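Local structure of oxidoreductase, putative (Neosartorya fumigata, 6SKX) at residues A17-E22 against L40-A45; V52-S58 against H81-K85; L231-L235 against M262-V266. The protein probably catalyses NADPH-dependent reductive amination of carbonyl compounds to amines, primary amines among them, as a fungal reductive aminase. The contacts are given in a common frame with arbitrary orientation. Numbering follows the deposited sequence.

Contact 1 (A17-E22 against L40-A45); sequences ASRFLE and LLGKGA
Residues 17-22 form the last turns of helix 11-22, with alpha-helical angles throughout and the i to i-4 bonds L21 N to A17 O (2.9 Å) and E22 N to S18 O (2.8 Å). Facing them, 40-45 is a compact loop between strands 26-30 and 46-47. L40 opens it at phi/psi 58/34, and its carbonyl O takes A45 N at 3.2 Å, while G44 N bonds L41 O at 2.9 Å. G44 sits at 109/7, where a CB would jam against the preceding carbonyl O and also lie 3.8 Å from L21 CD2, so glycine suits the site. The CA atoms run in register as S18-L40 (7.5 Å) and L21-K43 (6.7 Å).

L21 (m, t) buries the most surface in the contact. Its CD2 comes 3.5 Å from K43 O and 3.8 Å from G44 C, while CD1 lies 4.0 Å from A45 CB and 4.3 Å from L40 CB. One turn back along the helix, A17 and S18 meet L40 (m, t): A17 CB lies 3.7 Å from L40 CD1 and S18 OG 3.7 Å from L40 CD2. At the solvent edge the K43 side chain runs back to E22 (m, m), giving a salt bridge of 3.6 Å between E22 OE2 and K43 NZ. A17, L21 and A45 also touch V27 or V29, so strand 26-30 floors the contact.

The side chain of A17 lies about 4 Å from that of L9, an NADP(+)-binding residue, and helix 11-22 starts within what is consistent with a GxGxxG motif (G8, G10, G13). The loop leading from strand 26-30 to strand 46-47 thus folds back on the helix of the first beta-alpha-beta unit of a Rossmann fold.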
loop_
_atom_site.group_PDB
_atom_site.type_symbol
_atom_site.label_atom_id
_atom_site.label_comp_id
_atom_site.label_asym_id
_atom_site.label_seq_id
_atom_site.Cartn_x
_atom_site.Cartn_y
_atom_site.Cartn_z
ATOM N N ALA A 17 -0.679 7.620 29.421
ATOM C CA ALA A 17 -0.648 8.216 30.770
ATOM C C ALA A 17 -0.750 9.750 30.693
ATOM O O ALA A 17 -1.589 10.305 31.432
ATOM C CB ALA A 17 0.597 7.741 31.483
ATOM N N SER A 18 0.036 10.406 29.823
ATOM C CA SER A 18 -0.028 11.877 29.555
ATOM C C SER A 18 -1.463 12.297 29.322
ATOM O O SER A 18 -1.931 13.258 29.982
ATOM C CB SER A 18 0.764 12.357 28.374
ATOM O OG SER A 18 2.111 12.452 28.736
ATOM N N ARG A 19 -2.097 11.608 28.395
ATOM C CA ARG A 19 -3.494 11.902 27.994
ATOM C C ARG A 19 -4.451 11.740 29.189
ATOM O O ARG A 19 -5.256 12.667 29.434
ATOM C CB ARG A 19 -3.840 10.999 26.810
ATOM C CG ARG A 19 -5.169 11.332 26.179
ATOM C CD ARG A 19 -5.261 12.772 25.721
ATOM N NE ARG A 19 -6.665 12.925 25.388
ATOM C CZ ARG A 19 -7.320 14.068 25.281
ATOM N NH1 ARG A 19 -6.703 15.225 25.459
ATOM N NH2 ARG A 19 -8.609 14.031 24.995
ATOM N N PHE A 20 -4.370 10.653 29.973
ATOM C CA PHE A 20 -5.237 10.528 31.183
ATOM C C PHE A 20 -4.976 11.694 32.148
ATOM O O PHE A 20 -5.946 12.237 32.717
ATOM C CB PHE A 20 -5.092 9.162 31.866
ATOM C CG PHE A 20 -5.906 8.076 31.213
ATOM C CD1 PHE A 20 -7.282 8.190 31.114
ATOM C CD2 PHE A 20 -5.300 6.970 30.641
ATOM C CE1 PHE A 20 -8.031 7.213 30.476
ATOM C CE2 PHE A 20 -6.050 5.998 29.998
ATOM C CZ PHE A 20 -7.421 6.113 29.940
ATOM N N LEU A 21 -3.728 12.117 32.307
ATOM C CA LEU A 21 -3.350 13.238 33.224
ATOM C C LEU A 21 -3.866 14.593 32.682
ATOM O O LEU A 21 -4.339 15.355 33.472
ATOM C CB LEU A 21 -1.824 13.278 33.390
ATOM C CG LEU A 21 -1.227 12.200 34.286
ATOM C CD1 LEU A 21 0.276 12.071 34.034
ATOM C CD2 LEU A 21 -1.482 12.522 35.763
ATOM N N GLU A 22 -3.815 14.865 31.378
ATOM C CA GLU A 22 -4.410 16.097 30.778
ATOM C C GLU A 22 -5.918 16.143 31.087
ATOM O O GLU A 22 -6.457 17.235 31.249
ATOM C CB GLU A 22 -4.337 16.154 29.244
ATOM C CG GLU A 22 -2.953 16.154 28.641
ATOM C CD GLU A 22 -2.032 17.185 29.253
ATOM O OE1 GLU A 22 -2.492 18.344 29.400
ATOM O OE2 GLU A 22 -0.874 16.811 29.606
ATOM N N LEU A 40 6.699 10.636 34.686
ATOM C CA LEU A 40 5.676 11.698 34.495
ATOM C C LEU A 40 5.274 12.302 35.844
ATOM O O LEU A 40 4.102 12.730 35.988
ATOM C CB LEU A 40 4.466 11.107 33.787
ATOM C CG LEU A 40 4.684 10.798 32.309
ATOM C CD1 LEU A 40 3.717 9.750 31.829
ATOM C CD2 LEU A 40 4.496 12.064 31.490
ATOM N N LEU A 41 6.227 12.380 36.771
ATOM C CA LEU A 41 6.002 12.910 38.133
ATOM C C LEU A 41 5.504 14.352 38.001
ATOM O O LEU A 41 4.467 14.689 38.629
ATOM C CB LEU A 41 7.303 12.784 38.942
ATOM C CG LEU A 41 7.255 13.358 40.359
ATOM C CD1 LEU A 41 6.205 12.660 41.191
ATOM C CD2 LEU A 41 8.597 13.261 41.055
ATOM N N GLY A 42 6.185 15.160 37.180
ATOM C CA GLY A 42 5.843 16.579 36.969
ATOM C C GLY A 42 4.368 16.814 36.621
ATOM O O GLY A 42 3.819 17.891 36.982
ATOM N N LYS A 43 3.766 15.934 35.835
ATOM C CA LYS A 43 2.363 16.093 35.359
ATOM C C LYS A 43 1.380 15.482 36.378
ATOM O O LYS A 43 0.195 15.523 36.090
ATOM C CB LYS A 43 2.169 15.398 34.012
ATOM C CG LYS A 43 2.812 16.080 32.812
ATOM C CD LYS A 43 2.015 15.948 31.504
ATOM C CE LYS A 43 2.192 17.167 30.615
ATOM N NZ LYS A 43 2.685 16.826 29.259
ATOM N N GLY A 44 1.870 14.847 37.457
ATOM C CA GLY A 44 1.053 14.356 38.587
ATOM C C GLY A 44 0.897 12.837 38.687
ATOM O O GLY A 44 0.087 12.392 39.525
ATOM N N ALA A 45 1.587 12.032 37.877
ATOM C CA ALA A 45 1.508 10.552 37.994
ATOM C C ALA A 45 2.175 10.101 39.301
ATOM O O ALA A 45 3.136 10.759 39.726
ATOM C CB ALA A 45 2.163 9.882 36.821
#

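Contact 2 (V52-S58 against H81-K85); sequences VDGINAS and HLHGK
Residues 52-56 are helical, with N56 N bonded to V52 O at 2.9 Å; S58 is extended (-162/157). Opposite, 82-85 makes a type II beta turn, closed by K85 N to L82 O (3.0 Å), with G84 at positive phi (72/6). The closest CA pair is I55-H81, 6.7 Å.

K85 (m, m, t, t) extends toward the backbone of 55-58, and its NZ donates to I55 O and to S58 O, both at 3.1 Å; NZ also forms a salt bridge with D59 OD1. S58 points its CB away, and its OG bonds S3 OG and L60 N instead. Beside the lysine, I55 (m, m) sets CG2 3.8 Å from H81 CB and CD1 4.0 Å from L82 CD2. V52 CG1 lies over the H81 ring, 3.9 Å from its centroid, a CH-pi contact.

A buried lysine thus has its charge met by two carbonyls and a carboxylate, tying the turn before strand 86-89 to the helix-strand junction before 60-63.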
loop_
_atom_site.group_PDB
_atom_site.type_symbol
_atom_site.label_atom_id
_atom_site.label_comp_id
_atom_site.label_asym_id
_atom_site.label_seq_id
_atom_site.Cartn_x
_atom_site.Cartn_y
_atom_site.Cartn_z
ATOM N N VAL A 52 2.036 -5.385 42.474
ATOM C CA VAL A 52 0.918 -5.465 43.467
ATOM C C VAL A 52 0.326 -4.061 43.706
ATOM O O VAL A 52 -0.914 -3.924 43.647
ATOM C CB VAL A 52 1.377 -6.128 44.786
ATOM C CG1 VAL A 52 0.368 -5.940 45.909
ATOM C CG2 VAL A 52 1.700 -7.615 44.597
ATOM N N ASP A 53 1.167 -3.070 44.003
ATOM C CA ASP A 53 0.770 -1.648 44.179
ATOM C C ASP A 53 0.013 -1.142 42.946
ATOM O O ASP A 53 -1.010 -0.438 43.129
ATOM C CB ASP A 53 1.984 -0.777 44.484
ATOM C CG ASP A 53 2.509 -1.020 45.888
ATOM O OD1 ASP A 53 1.899 -1.839 46.599
ATOM O OD2 ASP A 53 3.504 -0.395 46.256
ATOM N N GLY A 54 0.464 -1.514 41.748
ATOM C CA GLY A 54 -0.131 -1.079 40.470
ATOM C C GLY A 54 -1.541 -1.620 40.331
ATOM O O GLY A 54 -2.427 -0.847 39.951
ATOM N N ILE A 55 -1.738 -2.897 40.680
ATOM C CA ILE A 55 -3.072 -3.572 40.710
ATOM C C ILE A 55 -3.941 -2.940 41.803
ATOM O O ILE A 55 -5.133 -2.739 41.535
ATOM C CB ILE A 55 -2.933 -5.098 40.912
ATOM C CG1 ILE A 55 -2.157 -5.764 39.770
ATOM C CG2 ILE A 55 -4.307 -5.734 41.107
ATOM C CD1 ILE A 55 -2.784 -5.554 38.420
ATOM N N ASN A 56 -3.396 -2.615 42.983
ATOM C CA ASN A 56 -4.224 -2.005 44.059
ATOM C C ASN A 56 -4.489 -0.507 43.824
ATOM O O ASN A 56 -5.388 -0.012 44.500
ATOM C CB ASN A 56 -3.680 -2.321 45.455
ATOM C CG ASN A 56 -3.942 -3.768 45.836
ATOM O OD1 ASN A 56 -3.014 -4.494 46.158
ATOM N ND2 ASN A 56 -5.179 -4.233 45.698
ATOM N N ALA A 57 -3.790 0.150 42.904
ATOM C CA ALA A 57 -3.965 1.607 42.709
ATOM C C ALA A 57 -5.309 1.952 42.066
ATOM O O ALA A 57 -5.741 3.077 42.238
ATOM C CB ALA A 57 -2.823 2.165 41.912
ATOM N N SER A 58 -5.924 1.012 41.354
ATOM C CA SER A 58 -7.212 1.292 40.680
ATOM C C SER A 58 -7.924 -0.007 40.316
ATOM O O SER A 58 -7.274 -1.023 40.263
ATOM C CB SER A 58 -6.962 2.093 39.435
ATOM O OG SER A 58 -8.171 2.481 38.836
ATOM N N HIS A 81 -4.434 -10.483 43.633
ATOM C CA HIS A 81 -5.013 -9.131 43.859
ATOM C C HIS A 81 -6.026 -8.763 42.775
ATOM O O HIS A 81 -6.658 -7.690 42.915
ATOM C CB HIS A 81 -3.888 -8.121 44.034
ATOM C CG HIS A 81 -3.099 -8.346 45.281
ATOM N ND1 HIS A 81 -2.022 -9.235 45.330
ATOM C CD2 HIS A 81 -3.219 -7.812 46.521
ATOM C CE1 HIS A 81 -1.498 -9.208 46.540
ATOM N NE2 HIS A 81 -2.214 -8.338 47.289
ATOM N N LEU A 82 -6.268 -9.671 41.819
ATOM C CA LEU A 82 -7.058 -9.418 40.577
ATOM C C LEU A 82 -8.579 -9.444 40.791
ATOM O O LEU A 82 -9.285 -8.962 39.890
ATOM C CB LEU A 82 -6.653 -10.459 39.534
ATOM C CG LEU A 82 -5.219 -10.320 39.022
ATOM C CD1 LEU A 82 -4.950 -11.336 37.925
ATOM C CD2 LEU A 82 -4.943 -8.898 38.522
ATOM N N HIS A 83 -9.081 -9.957 41.918
ATOM C CA HIS A 83 -10.539 -10.168 42.142
ATOM C C HIS A 83 -11.255 -8.806 41.992
ATOM O O HIS A 83 -10.847 -7.832 42.681
ATOM C CB HIS A 83 -10.795 -10.892 43.497
ATOM C CG HIS A 83 -12.214 -11.322 43.683
ATOM N ND1 HIS A 83 -12.717 -12.532 43.149
ATOM C CD2 HIS A 83 -13.265 -10.696 44.273
ATOM C CE1 HIS A 83 -14.011 -12.614 43.409
ATOM N NE2 HIS A 83 -14.369 -11.502 44.111
ATOM N N GLY A 84 -12.307 -8.751 41.166
ATOM C CA GLY A 84 -13.129 -7.544 40.909
ATOM C C GLY A 84 -12.404 -6.485 40.059
ATOM O O GLY A 84 -12.980 -5.428 39.858
ATOM N N LYS A 85 -11.205 -6.742 39.525
ATOM C CA LYS A 85 -10.503 -5.780 38.625
ATOM C C LYS A 85 -10.984 -5.918 37.178
ATOM O O LYS A 85 -11.412 -7.007 36.777
ATOM C CB LYS A 85 -8.991 -5.989 38.612
ATOM C CG LYS A 85 -8.312 -5.840 39.962
ATOM C CD LYS A 85 -8.479 -4.473 40.578
ATOM C CE LYS A 85 -7.953 -4.402 41.995
ATOM N NZ LYS A 85 -8.060 -3.022 42.505
#

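Contact 3 (L231-L235 against M262-V266); sequences LAMQL and MQKAV
Two helices of the all-helical C-terminal domain, 231-248 and 256-267, pack obliquely here, running roughly antiparallel and joined by a short connection. Over these segments the axes approach to 10.2 Å with 144° between their N-to-C directions (signed crossing angle -144°). Both backbones are regular alpha helix, as L235 N to L231 O (2.9 Å) and V266 N to M262 O (3.1 Å) attest, and the closest CA pair is L231-M262 at 6.5 Å. The interface between them is apolar.

M262 (m, t, m), the first residue of 262-266, projects between L231 and L235, one turn apart on the first helix: its CG is 4.2 Å from L231 CG and its CB 3.9 Å from L235 CG. Its SD reaches further, to 4.0 Å from Q234 CB. Q263 starts away from the partner, yet its side chain skirts the edge, with CG 4.3 Å from L235 CD2. A265, about one turn after M262 on the buried side, offers a small surface on which L231 CD2 rests, 3.6 Å from A265 CB; F281 also touches this alanine. V266 (m) closes the segment, turning CG1 into the groove between the two leucines.

Around the pair, L231 touches L278, and Q234 OE1 is hydrogen-bonded to Y175 OH of the second subunit, so the start of helix 231-248 also takes part in the dimer interface. Q234 lies beside S229, an NADP(+)-binding residue. At the end of the walk, V266 CG1 stands 4.1 Å from both L231 CB and L235 CD1.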
loop_
_atom_site.group_PDB
_atom_site.type_symbol
_atom_site.label_atom_id
_atom_site.label_comp_id
_atom_site.label_asym_id
_atom_site.label_seq_id
_atom_site.Cartn_x
_atom_site.Cartn_y
_atom_site.Cartn_z
ATOM N N LEU A 231 -5.407 -10.681 -15.323
ATOM C CA LEU A 231 -4.216 -11.380 -14.744
ATOM C C LEU A 231 -3.106 -11.535 -15.797
ATOM O O LEU A 231 -1.959 -11.163 -15.505
ATOM C CB LEU A 231 -4.641 -12.739 -14.171
ATOM C CG LEU A 231 -4.683 -12.815 -12.644
ATOM C CD1 LEU A 231 -5.541 -11.703 -12.066
ATOM C CD2 LEU A 231 -5.176 -14.169 -12.173
ATOM N N ALA A 232 -3.455 -12.041 -16.981
ATOM C CA ALA A 232 -2.518 -12.365 -18.077
ATOM C C ALA A 232 -1.642 -11.154 -18.395
ATOM O O ALA A 232 -0.401 -11.303 -18.337
ATOM C CB ALA A 232 -3.298 -12.805 -19.286
ATOM N N MET A 233 -2.265 -10.007 -18.702
ATOM C CA MET A 233 -1.551 -8.752 -19.088
ATOM C C MET A 233 -0.735 -8.236 -17.893
ATOM O O MET A 233 0.269 -7.547 -18.123
ATOM C CB MET A 233 -2.498 -7.630 -19.529
ATOM C CG MET A 233 -3.596 -8.026 -20.515
ATOM S SD MET A 233 -4.555 -6.551 -21.041
ATOM C CE MET A 233 -6.237 -7.166 -20.922
ATOM N N GLN A 234 -1.168 -8.526 -16.661
ATOM C CA GLN A 234 -0.537 -7.985 -15.427
ATOM C C GLN A 234 0.742 -8.777 -15.116
ATOM O O GLN A 234 1.730 -8.149 -14.695
ATOM C CB GLN A 234 -1.547 -7.943 -14.278
ATOM C CG GLN A 234 -2.455 -6.721 -14.360
ATOM C CD GLN A 234 -3.293 -6.513 -13.126
ATOM O OE1 GLN A 234 -2.781 -6.459 -12.018
ATOM N NE2 GLN A 234 -4.596 -6.409 -13.309
ATOM N N LEU A 235 0.759 -10.083 -15.373
ATOM C CA LEU A 235 1.979 -10.921 -15.228
ATOM C C LEU A 235 3.124 -10.431 -16.143
ATOM O O LEU A 235 4.306 -10.527 -15.714
ATOM C CB LEU A 235 1.602 -12.372 -15.524
ATOM C CG LEU A 235 1.306 -13.214 -14.284
ATOM C CD1 LEU A 235 0.709 -14.566 -14.654
ATOM C CD2 LEU A 235 2.569 -13.404 -13.461
ATOM N N MET A 262 -0.308 -15.031 -8.907
ATOM C CA MET A 262 -0.969 -14.718 -10.197
ATOM C C MET A 262 -0.815 -15.935 -11.119
ATOM O O MET A 262 -1.832 -16.280 -11.757
ATOM C CB MET A 262 -0.418 -13.441 -10.841
ATOM C CG MET A 262 -1.163 -12.204 -10.384
ATOM S SD MET A 262 -0.974 -10.779 -11.475
ATOM C CE MET A 262 0.642 -10.226 -10.940
ATOM N N GLN A 263 0.360 -16.594 -11.110
ATOM C CA GLN A 263 0.626 -17.864 -11.852
ATOM C C GLN A 263 -0.352 -18.955 -11.398
ATOM O O GLN A 263 -1.114 -19.455 -12.257
ATOM C CB GLN A 263 2.054 -18.374 -11.651
ATOM C CG GLN A 263 3.093 -17.267 -11.707
ATOM C CD GLN A 263 4.395 -17.659 -12.350
ATOM O OE1 GLN A 263 5.366 -18.028 -11.682
ATOM N NE2 GLN A 263 4.419 -17.556 -13.667
ATOM N N LYS A 264 -0.366 -19.311 -10.109
ATOM C CA LYS A 264 -1.260 -20.387 -9.606
ATOM C C LYS A 264 -2.686 -20.137 -10.135
ATOM O O LYS A 264 -3.325 -21.118 -10.527
ATOM C CB LYS A 264 -1.185 -20.528 -8.080
ATOM C CG LYS A 264 0.077 -21.194 -7.524
ATOM N N ALA A 265 -3.152 -18.884 -10.212
ATOM C CA ALA A 265 -4.534 -18.516 -10.617
ATOM C C ALA A 265 -4.774 -18.679 -12.135
ATOM O O ALA A 265 -5.897 -19.096 -12.492
ATOM C CB ALA A 265 -4.862 -17.109 -10.172
ATOM N N VAL A 266 -3.830 -18.325 -13.017
ATOM C CA VAL A 266 -4.028 -18.541 -14.487
ATOM C C VAL A 266 -4.071 -20.060 -14.742
ATOM O O VAL A 266 -4.943 -20.469 -15.534
ATOM C CB VAL A 266 -3.002 -17.824 -15.395
ATOM C CG1 VAL A 266 -3.005 -16.317 -15.173
ATOM C CG2 VAL A 266 -1.590 -18.397 -15.279
#

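Contacts 1 and 2 belong to the same N-terminal Rossmann domain, their centres 20 Å apart and their nearest atoms about 10 Å apart, while contact 3 lies in the helical C-terminal domain, across the centre of the chain, its centre 55 and 57 Å from the centres of contacts 1 and 2. The three follow one another along the sequence without interleaving. Cofactor-binding residues occur in both domains: L9 is close to contact 1 and S229 to contact 3, whereas the side chain of I55 in contact 2 is about 10 Å from that of L65. No NADP(+) is bound to this chain. Of the three, contact 3 alone meets the second subunit.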